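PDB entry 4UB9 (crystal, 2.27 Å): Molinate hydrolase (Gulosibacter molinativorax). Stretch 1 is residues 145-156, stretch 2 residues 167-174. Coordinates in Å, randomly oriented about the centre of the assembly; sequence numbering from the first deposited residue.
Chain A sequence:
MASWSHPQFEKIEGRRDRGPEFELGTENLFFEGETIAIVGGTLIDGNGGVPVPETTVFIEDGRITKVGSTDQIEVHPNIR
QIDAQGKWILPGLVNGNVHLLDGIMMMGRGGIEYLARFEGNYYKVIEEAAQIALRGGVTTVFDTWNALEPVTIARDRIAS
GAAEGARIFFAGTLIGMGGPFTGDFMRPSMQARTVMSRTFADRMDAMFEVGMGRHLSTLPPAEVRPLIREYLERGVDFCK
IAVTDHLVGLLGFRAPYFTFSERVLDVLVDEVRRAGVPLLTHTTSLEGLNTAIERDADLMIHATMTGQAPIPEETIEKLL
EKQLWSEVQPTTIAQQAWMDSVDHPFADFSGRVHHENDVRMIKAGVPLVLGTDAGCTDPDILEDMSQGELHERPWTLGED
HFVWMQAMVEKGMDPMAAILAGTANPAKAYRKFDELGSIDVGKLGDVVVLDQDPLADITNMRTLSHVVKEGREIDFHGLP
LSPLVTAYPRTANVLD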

# COMPACT_ATOMS: atom_id res chain seq x y z
N TRP A 145 0.08 8.94 -27.92
CA TRP A 145 0.87 8.13 -27.01
C TRP A 145 0.58 6.65 -27.21
O TRP A 145 -0.55 6.18 -27.05
N ASN A 146 1.62 5.94 -27.55
CA ASN A 146 1.53 4.55 -27.87
C ASN A 146 2.94 3.99 -27.91
O ASN A 146 3.90 4.74 -27.79
N ALA A 147 3.04 2.68 -28.09
CA ALA A 147 4.32 2.02 -28.30
C ALA A 147 4.73 2.09 -29.76
O ALA A 147 4.00 1.65 -30.65
N LEU A 148 5.93 2.63 -29.99
CA LEU A 148 6.39 2.92 -31.32
C LEU A 148 6.34 1.73 -32.27
O LEU A 148 5.83 1.84 -33.38
N GLU A 149 6.92 0.62 -31.88
CA GLU A 149 7.00 -0.53 -32.77
C GLU A 149 5.61 -0.97 -33.31
O GLU A 149 5.42 -1.01 -34.52
N PRO A 150 4.66 -1.30 -32.44
CA PRO A 150 3.40 -1.83 -32.98
C PRO A 150 2.54 -0.78 -33.65
O PRO A 150 1.82 -1.11 -34.57
N VAL A 151 2.63 0.47 -33.22
CA VAL A 151 1.86 1.50 -33.88
C VAL A 151 2.40 1.77 -35.29
O VAL A 151 1.64 2.04 -36.21
N THR A 152 3.70 1.65 -35.46
CA THR A 152 4.33 1.76 -36.79
C THR A 152 3.85 0.64 -37.70
O THR A 152 3.35 0.86 -38.81
N ILE A 153 3.98 -0.59 -37.22
CA ILE A 153 3.48 -1.77 -37.96
C ILE A 153 2.02 -1.57 -38.43
O ILE A 153 1.67 -1.86 -39.57
N ALA A 154 1.19 -1.10 -37.51
CA ALA A 154 -0.25 -1.00 -37.74
C ALA A 154 -0.58 0.12 -38.72
O ALA A 154 -1.42 -0.06 -39.60
N ARG A 155 0.06 1.27 -38.58
CA ARG A 155 -0.26 2.33 -39.51
C ARG A 155 0.17 1.97 -40.92
O ARG A 155 -0.54 2.28 -41.87
N ASP A 156 1.32 1.30 -41.04
CA ASP A 156 1.86 0.96 -42.36
C ASP A 156 0.95 -0.06 -43.05
O ASP A 156 0.73 0.01 -44.23
N ARG A 167 -7.22 5.71 -40.81
CA ARG A 167 -5.80 5.91 -41.02
C ARG A 167 -5.21 6.56 -39.77
O ARG A 167 -5.88 7.32 -39.03
N ILE A 168 -3.98 6.20 -39.53
CA ILE A 168 -3.26 6.56 -38.33
C ILE A 168 -2.08 7.45 -38.61
O ILE A 168 -1.29 7.20 -39.51
N PHE A 169 -1.97 8.47 -37.79
CA PHE A 169 -0.72 9.22 -37.62
C PHE A 169 -0.36 9.24 -36.15
O PHE A 169 -1.22 9.39 -35.30
N PHE A 170 0.94 9.13 -35.85
CA PHE A 170 1.35 8.99 -34.47
C PHE A 170 2.56 9.81 -34.01
O PHE A 170 3.39 10.22 -34.80
N ALA A 171 2.60 10.05 -32.71
CA ALA A 171 3.76 10.64 -32.02
C ALA A 171 4.77 9.63 -31.56
O ALA A 171 5.92 9.98 -31.30
N GLY A 172 4.30 8.42 -31.35
CA GLY A 172 5.05 7.40 -30.58
C GLY A 172 4.86 7.68 -29.11
O GLY A 172 3.73 7.75 -28.61
N THR A 173 5.95 7.95 -28.41
CA THR A 173 5.85 8.24 -26.97
C THR A 173 5.77 9.73 -26.68
O THR A 173 5.82 10.57 -27.56
N LEU A 174 5.57 10.03 -25.42
CA LEU A 174 5.59 11.38 -24.91
C LEU A 174 6.99 11.62 -24.37
O LEU A 174 7.45 10.94 -23.42

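The helix of stretch 1, residues 148-156, lies against the strand of stretch 2, residues 167-170, with the helix and strand running roughly antiparallel, at 146° between their N-to-C directions, and their axes approaching to 8.1 Å. Walking forward along stretch 1 therefore means walking backward along stretch 2, from L174 and T173 to I168.

W145 precedes the helix in an extended conformation. Its CA-to-CB bond points sideways and chi1 is t, which brings the CD1-NE1 edge of the indole up to T173 and L174. The ring edge meets the backbone, with CD1 3.7 Å from L174 N, and the same CD1 lies 4.2 Å from L174 CB; NE1 stands 3.8 Å from T173 OG1, too far for a hydrogen bond. An aromatic ring edge suits this buried place, meeting both backbone and side chain of L174. W145 CA makes a CH...O contact of 3.3 Å with G172 O.

The same carbonyl accepts the one hydrogen bond between the stretches, from N146 N to G172 O at 3.0 Å. The side chain of N146, also t, starts sideways and leads away at its end. Its OD1 accepts from A147 N at 2.6 Å, so the asparagine serves its own loop rather than the other stretch. A147, the N-cap residue, points its small methyl away.

L148 opens the helix. With chi1 t and chi2 p, its end swings nearer to stretch 2, and CD1 packs 3.6 Å from F170 CE1 and 4.3 Å from G172 CA. Glycine suits this corner twice over: its phi of 80° is one that glycine tolerates readily, and a CB built there would sit a tight 3.4 Å from L148 CD1. E149, P150 and I153 make no contact with stretch 2.

One turn on, V151 points toward the strand with chi1 p. Its CG1 lies over the face of the F170 ring, 3.6 Å from the ring centroid and only 10° off the normal, a clear CH-pi contact. CG2 reaches I168 CG2 more loosely, at 4.4 Å; I168 has chi1 m and chi2 t. A compact branched residue can thus touch both inward-pointing side chains of the strand. F170, chi1 p, has the largest covered area of any residue here.

T152, chi1 m, points away overall, yet its OG1 lies 3.3 Å from F170 CZ. The hydroxyl donates to L148 O at 2.7 Å, which satisfies its polarity within the helix beside an aromatic ring. A154 is sideways, its CB 4.5 Å from I168 CD1.

R155 points toward the strand with chi1 at 94°, between wells. Its CB meets I168 CB at 3.7 Å and its CD approaches I168 O at 3.4 Å, while F170 CE2 lies over a guanidinium face, 3.3 Å from R155 NE. The long chain supplies apolar length beside the strand; its NH1 forms a salt bridge with D156 OD1 at 2.7 Å, while NE and NH2 are hydrogen-bonded elsewhere in the structure.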

# COMPACT_ATOMS: atom_id res chain seq x y z
CB TRP A 145 0.62 8.45 -25.53
CG TRP A 145 1.51 7.60 -24.59
CD1 TRP A 145 2.82 7.82 -24.30
CD2 TRP A 145 1.15 6.43 -23.90
NE1 TRP A 145 3.29 6.86 -23.46
CE2 TRP A 145 2.27 6.00 -23.17
CE3 TRP A 145 -0.03 5.71 -23.79
CZ2 TRP A 145 2.26 4.88 -22.36
CZ3 TRP A 145 -0.05 4.60 -22.99
CH2 TRP A 145 1.09 4.19 -22.29
CB ASN A 146 0.87 4.38 -29.23
CG ASN A 146 0.14 3.05 -29.37
OD1 ASN A 146 0.62 2.01 -28.92
ND2 ASN A 146 -1.02 3.09 -29.99
CB ALA A 147 4.27 0.59 -27.86
CB LEU A 148 7.80 3.50 -31.29
CG LEU A 148 8.33 4.00 -32.64
CD1 LEU A 148 7.48 5.11 -33.25
CD2 LEU A 148 9.74 4.51 -32.45
CB GLU A 149 7.79 -1.68 -32.12
CG GLU A 149 7.90 -2.97 -32.95
CD GLU A 149 8.49 -4.15 -32.17
OE1 GLU A 149 9.68 -4.09 -31.82
OE2 GLU A 149 7.79 -5.15 -31.91
CB PRO A 150 2.68 -2.36 -31.75
CG PRO A 150 3.34 -1.74 -30.58
CD PRO A 150 4.75 -1.47 -30.98
CB VAL A 151 1.77 2.78 -33.06
CG1 VAL A 151 3.01 3.65 -33.20
CG2 VAL A 151 0.54 3.60 -33.47
CB THR A 152 5.87 1.68 -36.69
OG1 THR A 152 6.34 2.76 -35.92
CG2 THR A 152 6.53 1.75 -38.06
CB ILE A 153 3.55 -3.03 -37.11
CG1 ILE A 153 5.02 -3.42 -36.95
CG2 ILE A 153 2.79 -4.18 -37.77
CD1 ILE A 153 5.31 -4.51 -35.93
CB ALA A 154 -0.99 -0.76 -36.44
CB ARG A 155 0.25 3.69 -39.09
CG ARG A 155 1.57 4.08 -39.63
CD ARG A 155 1.51 5.41 -40.25
NE ARG A 155 2.58 6.25 -39.76
CZ ARG A 155 3.90 6.06 -39.90
NH1 ARG A 155 4.39 5.01 -40.47
NH2 ARG A 155 4.73 6.98 -39.42
CB ASP A 156 3.29 0.41 -42.25
CG ASP A 156 4.31 1.48 -41.75
OD1 ASP A 156 3.95 2.67 -41.67
OD2 ASP A 156 5.46 1.13 -41.45
CB ARG A 167 -5.45 6.66 -42.29
CG ARG A 167 -5.56 8.15 -42.23
CD ARG A 167 -5.06 8.78 -43.54
NE ARG A 167 -5.90 8.38 -44.66
CZ ARG A 167 -7.17 8.73 -44.85
NH1 ARG A 167 -7.82 9.55 -44.02
NH2 ARG A 167 -7.82 8.26 -45.92
CB ILE A 168 -2.70 5.32 -37.66
CG1 ILE A 168 -3.81 4.37 -37.29
CG2 ILE A 168 -1.95 5.71 -36.38
CD1 ILE A 168 -3.30 3.03 -36.80
CB PHE A 169 -0.86 10.63 -38.17
CG PHE A 169 -1.21 10.66 -39.60
CD1 PHE A 169 -0.29 10.28 -40.57
CD2 PHE A 169 -2.51 11.05 -40.00
CE1 PHE A 169 -0.63 10.27 -41.94
CE2 PHE A 169 -2.85 11.03 -41.35
CZ PHE A 169 -1.91 10.65 -42.32
CB PHE A 170 1.53 7.53 -34.16
CG PHE A 170 2.61 6.88 -34.94
CD1 PHE A 170 3.94 7.12 -34.63
CD2 PHE A 170 2.31 6.00 -35.95
CE1 PHE A 170 4.95 6.50 -35.35
CE2 PHE A 170 3.31 5.37 -36.67
CZ PHE A 170 4.63 5.60 -36.38
CB ALA A 171 3.31 11.41 -30.79
CB THR A 173 7.01 7.63 -26.18
OG1 THR A 173 6.73 7.68 -24.79
CG2 THR A 173 8.32 8.36 -26.47
CB LEU A 174 4.69 11.51 -23.70
CG LEU A 174 3.68 12.62 -23.63
CD1 LEU A 174 2.32 11.93 -23.64
CD2 LEU A 174 3.82 13.35 -22.34